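Local atomic coordinates of DNA repair protein XRCC1 (Mus musculus, PDB entry 3PC6), a protein that serves as a scaffold in DNA single-strand break repair, assembling repair protein complexes, binding poly-ADP-ribose chains and restraining PARP1 activity. Residues T32-E37 with S79-Q84; E37-D40 with E44-Q47; Q53-N58 with L69-P74. One frame throughout, in Å; residues are numbered along the deposited sequence.

Contact 1: T32-E37 with S79-Q84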
loop_
_atom_site.group_PDB
_atom_site.type_symbol
_atom_site.label_atom_id
_atom_site.label_comp_id
_atom_site.label_asym_id
_atom_site.label_seq_id
_atom_site.Cartn_x
_atom_site.Cartn_y
_atom_site.Cartn_z
ATOM N N THR B 32 -0.128 -5.055 -1.150
ATOM C CA THR B 32 -1.360 -4.266 -1.246
ATOM C C THR B 32 -2.093 -4.513 -2.567
ATOM O O THR B 32 -3.307 -4.701 -2.576
ATOM C CB THR B 32 -1.080 -2.755 -1.102
ATOM O OG1 THR B 32 -0.369 -2.509 0.115
ATOM C CG2 THR B 32 -2.393 -1.953 -1.085
ATOM N N ALA B 33 -1.353 -4.511 -3.675
ATOM C CA ALA B 33 -1.971 -4.650 -4.996
ATOM C C ALA B 33 -2.755 -5.951 -5.127
ATOM O O ALA B 33 -3.777 -5.991 -5.804
ATOM C CB ALA B 33 -0.934 -4.543 -6.098
ATOM N N PHE B 34 -2.287 -7.009 -4.470
ATOM C CA PHE B 34 -2.927 -8.320 -4.615
ATOM C C PHE B 34 -3.865 -8.616 -3.453
ATOM O O PHE B 34 -4.148 -9.770 -3.125
ATOM C CB PHE B 34 -1.875 -9.405 -4.815
ATOM C CG PHE B 34 -0.942 -9.114 -5.955
ATOM C CD1 PHE B 34 -1.439 -8.658 -7.162
ATOM C CD2 PHE B 34 0.425 -9.268 -5.817
ATOM C CE1 PHE B 34 -0.590 -8.373 -8.218
ATOM C CE2 PHE B 34 1.275 -8.985 -6.869
ATOM C CZ PHE B 34 0.766 -8.536 -8.070
ATOM N N ASN B 35 -4.341 -7.538 -2.840
ATOM C CA ASN B 35 -5.379 -7.585 -1.815
ATOM C C ASN B 35 -4.951 -8.144 -0.466
ATOM O O ASN B 35 -5.797 -8.503 0.349
ATOM C CB ASN B 35 -6.628 -8.319 -2.321
ATOM C CG ASN B 35 -7.916 -7.645 -1.872
ATOM O OD1 ASN B 35 -7.884 -6.605 -1.216
ATOM N ND2 ASN B 35 -9.055 -8.233 -2.230
ATOM N N GLY B 36 -3.644 -8.212 -0.223
ATOM C CA GLY B 36 -3.144 -8.627 1.076
ATOM C C GLY B 36 -3.348 -7.535 2.114
ATOM O O GLY B 36 -3.580 -6.382 1.769
ATOM N N GLU B 37 -3.264 -7.899 3.387
ATOM C CA GLU B 37 -3.420 -6.932 4.465
ATOM C C GLU B 37 -2.107 -6.739 5.217
ATOM O O GLU B 37 -1.553 -7.687 5.767
ATOM C CB GLU B 37 -4.512 -7.375 5.442
ATOM C CG GLU B 37 -5.890 -7.557 4.799
ATOM N N SER B 79 8.285 -13.333 -6.505
ATOM C CA SER B 79 7.964 -14.468 -7.356
ATOM C C SER B 79 6.461 -14.626 -7.566
ATOM O O SER B 79 6.023 -15.003 -8.654
ATOM C CB SER B 79 8.563 -15.761 -6.796
ATOM O OG SER B 79 9.976 -15.685 -6.810
ATOM N N CYS B 80 5.671 -14.339 -6.534
ATOM C CA CYS B 80 4.225 -14.393 -6.690
ATOM C C CYS B 80 3.795 -13.388 -7.761
ATOM O O CYS B 80 2.878 -13.653 -8.534
ATOM C CB CYS B 80 3.502 -14.078 -5.383
ATOM S SG CYS B 80 3.615 -15.370 -4.123
ATOM N N ASN B 81 4.456 -12.233 -7.789
ATOM C CA ASN B 81 4.165 -11.205 -8.791
ATOM C C ASN B 81 4.613 -11.650 -10.174
ATOM O O ASN B 81 3.849 -11.582 -11.141
ATOM C CB ASN B 81 4.848 -9.888 -8.427
ATOM C CG ASN B 81 4.682 -8.833 -9.501
ATOM O OD1 ASN B 81 3.563 -8.449 -9.832
ATOM N ND2 ASN B 81 5.799 -8.358 -10.052
ATOM N N GLU B 82 5.856 -12.112 -10.258
ATOM C CA GLU B 82 6.412 -12.631 -11.501
ATOM C C GLU B 82 5.548 -13.731 -12.116
ATOM O O GLU B 82 5.376 -13.778 -13.332
ATOM C CB GLU B 82 7.849 -13.125 -11.287
ATOM C CG GLU B 82 8.467 -13.814 -12.494
ATOM N N LYS B 83 4.994 -14.607 -11.284
ATOM C CA LYS B 83 4.159 -15.702 -11.781
ATOM C C LYS B 83 2.666 -15.379 -11.749
ATOM O O LYS B 83 1.850 -16.150 -12.252
ATOM C CB LYS B 83 4.429 -16.993 -11.002
ATOM C CG LYS B 83 5.833 -17.551 -11.191
ATOM C CD LYS B 83 6.089 -17.931 -12.643
ATOM C CE LYS B 83 7.554 -18.280 -12.881
ATOM N NZ LYS B 83 8.448 -17.094 -12.728
ATOM N N GLN B 84 2.318 -14.241 -11.155
ATOM C CA GLN B 84 0.920 -13.833 -11.018
ATOM C C GLN B 84 0.043 -14.900 -10.361
ATOM O O GLN B 84 -1.075 -15.169 -10.806
ATOM C CB GLN B 84 0.344 -13.401 -12.373
ATOM C CG GLN B 84 0.913 -12.080 -12.882
ATOM C CD GLN B 84 0.482 -10.891 -12.033
ATOM O OE1 GLN B 84 -0.694 -10.518 -12.017
ATOM N NE2 GLN B 84 1.436 -10.288 -11.323
#
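The ring of Phe-34 reaches from the end of helix 23-33 to the end of helix 75-83, where Asn-81 in its last turn and Gln-84 just after it meet the far rim. The meeting is small, burying 114 Å² in all, and its two sides are set apart at the backbone, with the CA atoms of Phe-34 and Asn-81 8.7 Å from each other.

Van der Waals contact carries the approach. Asn-81 OD1 comes to the edge of the ring, near its plane, 3.3 Å from Phe-34 CZ, so the carbonyl oxygen faces the slightly positive C-H rim. With CG anti to the backbone N (chi1 175°), Asn-81 swings its amide to this edge, and the amide and ring planes differ by 26°. Gln-84 NE2 approaches the same corner obliquely, 3.8 Å from Phe-34 CZ, its amide turned 70° from the ring.

Hydrogen bonding holds the Gln-84 amide in place. The chain folds back at chi2, and Gln-84 NE2 donates to Asn-81 O at 2.7 Å, in the carbonyl plane and on a lone pair; the same oxygen also accepts from Gln-84 N. Both helices end in Schellman motifs, with Asn-35 and Gln-84 as their positive-phi C-prime residues.

Phe-7 also meets the Phe-34 ring, which thus bridges the C-terminal ends of two BRCT-domain helices. Helix 23-33 ends facing the second subunit, whose Arg-29 donates to Ala-33 O and whose Arg-25 bonds Asn-35 OD1, while Glu-37 begins edge strand 37-38 of the parallel sheet.

Contact 2: E37-D40 with E44-Q47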
loop_
_atom_site.group_PDB
_atom_site.type_symbol
_atom_site.label_atom_id
_atom_site.label_comp_id
_atom_site.label_asym_id
_atom_site.label_seq_id
_atom_site.Cartn_x
_atom_site.Cartn_y
_atom_site.Cartn_z
ATOM N N GLU B 37 -3.264 -7.899 3.387
ATOM C CA GLU B 37 -3.420 -6.932 4.465
ATOM C C GLU B 37 -2.107 -6.739 5.217
ATOM O O GLU B 37 -1.553 -7.687 5.767
ATOM C CB GLU B 37 -4.512 -7.375 5.442
ATOM C CG GLU B 37 -5.890 -7.557 4.799
ATOM N N LEU B 38 -1.618 -5.509 5.245
ATOM C CA LEU B 38 -0.417 -5.200 6.010
ATOM C C LEU B 38 -0.765 -4.854 7.447
ATOM O O LEU B 38 -1.761 -4.184 7.718
ATOM C CB LEU B 38 0.352 -4.048 5.362
ATOM C CG LEU B 38 1.066 -4.427 4.066
ATOM C CD1 LEU B 38 1.307 -3.182 3.227
ATOM C CD2 LEU B 38 2.377 -5.147 4.373
ATOM N N GLU B 39 0.061 -5.326 8.365
ATOM C CA GLU B 39 -0.080 -5.014 9.776
ATOM C C GLU B 39 1.134 -4.177 10.189
ATOM O O GLU B 39 2.265 -4.474 9.797
ATOM C CB GLU B 39 -0.147 -6.311 10.595
ATOM C CG GLU B 39 -1.353 -7.211 10.278
ATOM C CD GLU B 39 -2.694 -6.597 10.693
ATOM O OE1 GLU B 39 -2.704 -5.719 11.577
ATOM O OE2 GLU B 39 -3.741 -7.003 10.139
ATOM N N ASP B 40 0.906 -3.127 10.968
ATOM C CA ASP B 40 2.001 -2.268 11.410
ATOM C C ASP B 40 2.613 -2.768 12.716
ATOM O O ASP B 40 3.659 -2.285 13.148
ATOM C CB ASP B 40 1.526 -0.819 11.558
ATOM C CG ASP B 40 1.088 -0.217 10.240
ATOM O OD1 ASP B 40 1.646 -0.613 9.187
ATOM O OD2 ASP B 40 0.183 0.647 10.254
ATOM N N GLU B 44 -2.146 -10.523 16.691
ATOM C CA GLU B 44 -2.731 -11.850 16.535
ATOM C C GLU B 44 -3.101 -12.152 15.095
ATOM O O GLU B 44 -3.188 -13.317 14.706
ATOM C CB GLU B 44 -3.974 -11.995 17.425
ATOM N N ARG B 45 -3.320 -11.100 14.309
ATOM C CA ARG B 45 -3.773 -11.250 12.926
ATOM C C ARG B 45 -2.647 -11.579 11.947
ATOM O O ARG B 45 -2.907 -12.062 10.846
ATOM C CB ARG B 45 -4.527 -9.995 12.451
ATOM C CG ARG B 45 -5.757 -9.652 13.282
ATOM C CD ARG B 45 -6.648 -8.629 12.582
ATOM N NE ARG B 45 -5.948 -7.377 12.289
ATOM C CZ ARG B 45 -5.681 -6.439 13.195
ATOM N NH1 ARG B 45 -6.043 -6.611 14.461
ATOM N NH2 ARG B 45 -5.044 -5.330 12.840
ATOM N N VAL B 46 -1.405 -11.302 12.336
ATOM C CA VAL B 46 -0.261 -11.563 11.457
ATOM C C VAL B 46 -0.101 -13.059 11.125
ATOM O O VAL B 46 -0.163 -13.914 12.009
ATOM C CB VAL B 46 1.052 -11.008 12.057
ATOM C CG1 VAL B 46 2.258 -11.390 11.188
ATOM C CG2 VAL B 46 0.957 -9.492 12.221
ATOM N N GLN B 47 0.098 -13.354 9.842
ATOM C CA GLN B 47 0.315 -14.709 9.376
ATOM C C GLN B 47 1.698 -14.907 8.740
ATOM O O GLN B 47 2.289 -15.986 8.861
ATOM C CB GLN B 47 -0.795 -15.102 8.401
ATOM C CG GLN B 47 -2.185 -15.027 9.030
ATOM C CD GLN B 47 -3.307 -15.079 8.003
ATOM O OE1 GLN B 47 -3.185 -14.530 6.913
ATOM N NE2 GLN B 47 -4.406 -15.737 8.355
#
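Glu-39 and Val-46 bring their CA atoms to 6.8 Å of each other as the chain turns back between strands 37-38 and 48-51, and no backbone hydrogen bond joins the two short segments. This is the connection that, in the BRCT fold, leads from the edge strand 37-38 across to the inner strand 48-51 of the parallel four-stranded sheet.

A salt bridge dominates the contact. Glu-39 OE1 lies 2.7 Å from Arg-45 NH2, while Arg-45 NE donates to Glu-39 OE2 at 3.1 Å. That second bond is bent, with an N-H...O angle of 140°, and reaches OE2 from above the carboxylate plane. Carboxylate and guanidinium stand 69° apart, far from the coplanar bidentate pairing. Both chains are bent to meet, Glu-39 at chi2 (-67°) and Arg-45 at chi3, and they cross at about a right angle.

Arg-45 is not the sole partner of the carboxylate: His-12 ND1 is hydrogen-bonded to OE2 and Asn-43 ND2 to OE1. Together they should limit its rotation; the His-12 bond ties the loop to strand 12-16. Val-46, buried against Phe-14 and Leu-69, adds an apolar contact beside the salt bridge. The side chains of Val-46 and Glu-39 run past each other in opposite directions, Val-46 CG2 lying 3.7 Å from Glu-39 CB and 3.8 Å from Glu-39 CG.

Contact 3: Q53-N58 with L69-P74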
loop_
_atom_site.group_PDB
_atom_site.type_symbol
_atom_site.label_atom_id
_atom_site.label_comp_id
_atom_site.label_asym_id
_atom_site.label_seq_id
_atom_site.Cartn_x
_atom_site.Cartn_y
_atom_site.Cartn_z
ATOM N N GLN B 53 16.636 -10.382 6.808
ATOM C CA GLN B 53 17.689 -10.439 7.825
ATOM C C GLN B 53 17.929 -11.859 8.348
ATOM O O GLN B 53 17.186 -12.779 8.021
ATOM C CB GLN B 53 17.307 -9.534 9.004
ATOM C CG GLN B 53 16.840 -8.134 8.603
ATOM C CD GLN B 53 17.977 -7.225 8.172
ATOM O OE1 GLN B 53 17.879 -6.518 7.165
ATOM N NE2 GLN B 53 19.062 -7.231 8.937
ATOM N N GLU B 54 18.969 -12.024 9.165
ATOM C CA GLU B 54 19.193 -13.276 9.881
ATOM C C GLU B 54 18.018 -13.506 10.831
ATOM O O GLU B 54 17.396 -12.547 11.284
ATOM C CB GLU B 54 20.504 -13.215 10.685
ATOM N N TRP B 55 17.709 -14.765 11.114
ATOM C CA TRP B 55 16.700 -15.109 12.110
ATOM C C TRP B 55 16.883 -14.245 13.350
ATOM O O TRP B 55 17.999 -14.078 13.842
ATOM C CB TRP B 55 16.819 -16.587 12.507
ATOM C CG TRP B 55 15.783 -17.047 13.502
ATOM C CD1 TRP B 55 15.920 -17.117 14.860
ATOM C CD2 TRP B 55 14.460 -17.508 13.208
ATOM N NE1 TRP B 55 14.763 -17.598 15.427
ATOM C CE2 TRP B 55 13.849 -17.837 14.433
ATOM C CE3 TRP B 55 13.728 -17.668 12.028
ATOM C CZ2 TRP B 55 12.546 -18.318 14.512
ATOM C CZ3 TRP B 55 12.436 -18.152 12.112
ATOM C CH2 TRP B 55 11.860 -18.469 13.346
ATOM N N ASP B 56 15.784 -13.687 13.843
ATOM C CA ASP B 56 15.794 -12.919 15.083
ATOM C C ASP B 56 15.337 -13.835 16.212
ATOM O O ASP B 56 14.234 -14.380 16.161
ATOM C CB ASP B 56 14.852 -11.715 14.944
ATOM C CG ASP B 56 14.856 -10.810 16.176
ATOM O OD1 ASP B 56 15.231 -11.274 17.275
ATOM O OD2 ASP B 56 14.458 -9.633 16.040
ATOM N N PRO B 57 16.186 -14.015 17.238
ATOM C CA PRO B 57 15.835 -14.891 18.361
ATOM C C PRO B 57 14.522 -14.504 19.037
ATOM O O PRO B 57 13.889 -15.352 19.662
ATOM C CB PRO B 57 17.014 -14.718 19.336
ATOM C CG PRO B 57 18.151 -14.293 18.488
ATOM C CD PRO B 57 17.559 -13.483 17.355
ATOM N N ASN B 58 14.127 -13.239 18.923
ATOM C CA ASN B 58 12.864 -12.786 19.501
ATOM C C ASN B 58 11.638 -13.340 18.774
ATOM O O ASN B 58 10.521 -13.266 19.290
ATOM C CB ASN B 58 12.804 -11.258 19.546
ATOM C CG ASN B 58 13.839 -10.662 20.481
ATOM O OD1 ASN B 58 14.347 -11.339 21.375
ATOM N ND2 ASN B 58 14.158 -9.392 20.278
ATOM N N LEU B 69 2.470 -18.440 12.847
ATOM C CA LEU B 69 3.339 -17.551 12.071
ATOM C C LEU B 69 4.226 -18.304 11.092
ATOM O O LEU B 69 4.752 -19.376 11.407
ATOM C CB LEU B 69 4.245 -16.746 13.013
ATOM C CG LEU B 69 3.671 -15.546 13.753
ATOM C CD1 LEU B 69 4.734 -14.961 14.677
ATOM C CD2 LEU B 69 3.188 -14.492 12.746
ATOM N N ALA B 70 4.399 -17.729 9.909
ATOM C CA ALA B 70 5.371 -18.219 8.938
ATOM C C ALA B 70 6.363 -17.105 8.653
ATOM O O ALA B 70 5.966 -15.953 8.469
ATOM C CB ALA B 70 4.678 -18.623 7.662
ATOM N N PHE B 71 7.644 -17.451 8.607
ATOM C CA PHE B 71 8.702 -16.473 8.327
ATOM C C PHE B 71 9.236 -16.720 6.925
ATOM O O PHE B 71 9.584 -17.860 6.583
ATOM C CB PHE B 71 9.806 -16.612 9.382
ATOM C CG PHE B 71 9.295 -16.431 10.790
ATOM C CD1 PHE B 71 8.728 -17.485 11.476
ATOM C CD2 PHE B 71 9.324 -15.179 11.392
ATOM C CE1 PHE B 71 8.233 -17.311 12.758
ATOM C CE2 PHE B 71 8.822 -14.994 12.669
ATOM C CZ PHE B 71 8.274 -16.065 13.349
ATOM N N VAL B 72 9.280 -15.669 6.106
ATOM C CA VAL B 72 9.531 -15.834 4.673
ATOM C C VAL B 72 10.424 -14.738 4.100
ATOM O O VAL B 72 10.366 -13.595 4.550
ATOM C CB VAL B 72 8.212 -15.784 3.887
ATOM C CG1 VAL B 72 8.403 -16.358 2.480
ATOM C CG2 VAL B 72 7.116 -16.506 4.637
ATOM N N ARG B 73 11.226 -15.095 3.094
ATOM C CA ARG B 73 12.065 -14.139 2.357
ATOM C C ARG B 73 11.248 -13.272 1.390
ATOM O O ARG B 73 10.265 -13.725 0.823
ATOM C CB ARG B 73 13.151 -14.886 1.569
ATOM C CG ARG B 73 14.192 -15.615 2.461
ATOM C CD ARG B 73 14.842 -14.621 3.404
ATOM N NE ARG B 73 15.938 -15.197 4.179
ATOM C CZ ARG B 73 16.430 -14.647 5.282
ATOM N NH1 ARG B 73 15.910 -13.515 5.741
ATOM N NH2 ARG B 73 17.429 -15.236 5.938
ATOM N N PRO B 74 11.675 -12.015 1.179
ATOM C CA PRO B 74 10.919 -11.160 0.248
ATOM C C PRO B 74 10.842 -11.719 -1.182
ATOM O O PRO B 74 9.905 -11.386 -1.911
ATOM C CB PRO B 74 11.661 -9.818 0.295
ATOM C CG PRO B 74 12.958 -10.073 1.012
ATOM C CD PRO B 74 12.761 -11.298 1.866
#
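Trp-55 and Phe-71 form the aromatic part of this contact, which joins the loop after strand 48-51 to edge strand 70-72 of the BRCT domain's parallel sheet. In this edge-to-face pair the six-membered ring of the indole turns its edge to the phenyl face. The ring centroids are 4.9 Å apart and the planes stand at 62°. Trp-55 CH2 sits over the rim of the Phe-71 face, 3.8 Å from Phe-71 CD1; chi1 of -178° carries the indole away from its own backbone N and over that ring. Phe-59 meets both rings, extending the cluster into helix 59-65.

Polar contact is made at the end of strand 70-72. Arg-73, bent at chi2, donates through NH1 to Gln-53 O at 2.7 Å, nearly straight at 164°, with the oxygen in the guanidinium plane; a weak second bond runs from Arg-73 NH2 to Gln-53 O at 3.2 Å. NH1 also bonds Thr-51 O. A leucine in place of Arg-73 would probably leave Gln-53 O and Thr-51 O without this shared donor and the start of the loop less firmly tied to the strand end.

The guanidinium thus donates to two backbone oxygens, holding the loop by the main chain at Gln-53, while aromatic packing holds it two residues on, at Trp-55.

Overall arrangement
All three contacts belong to one domain, the second BRCT domain of XRCC1, built round a parallel sheet of order 37-38, 12-16, 48-51, 70-72. Contacts 1 and 2 share Glu-37 at one edge, their centres about 16 Å apart, and touch where Thr-32 packs on Leu-38. Contact 3 uses the opposite edge strand, its centre about 15 Å from that of contact 2 and 20 Å from that of contact 1, across the chain's centre. Along the chain, contact 2 closes before contact 3 opens, and contact 3 is nested within the loop closed by contact 1. Contact 1 alone joins two helix ends; its 32-37 side forms part of the homodimer interface, which contact 2 meets through Glu-37, whereas the second subunit does not touch contact 3.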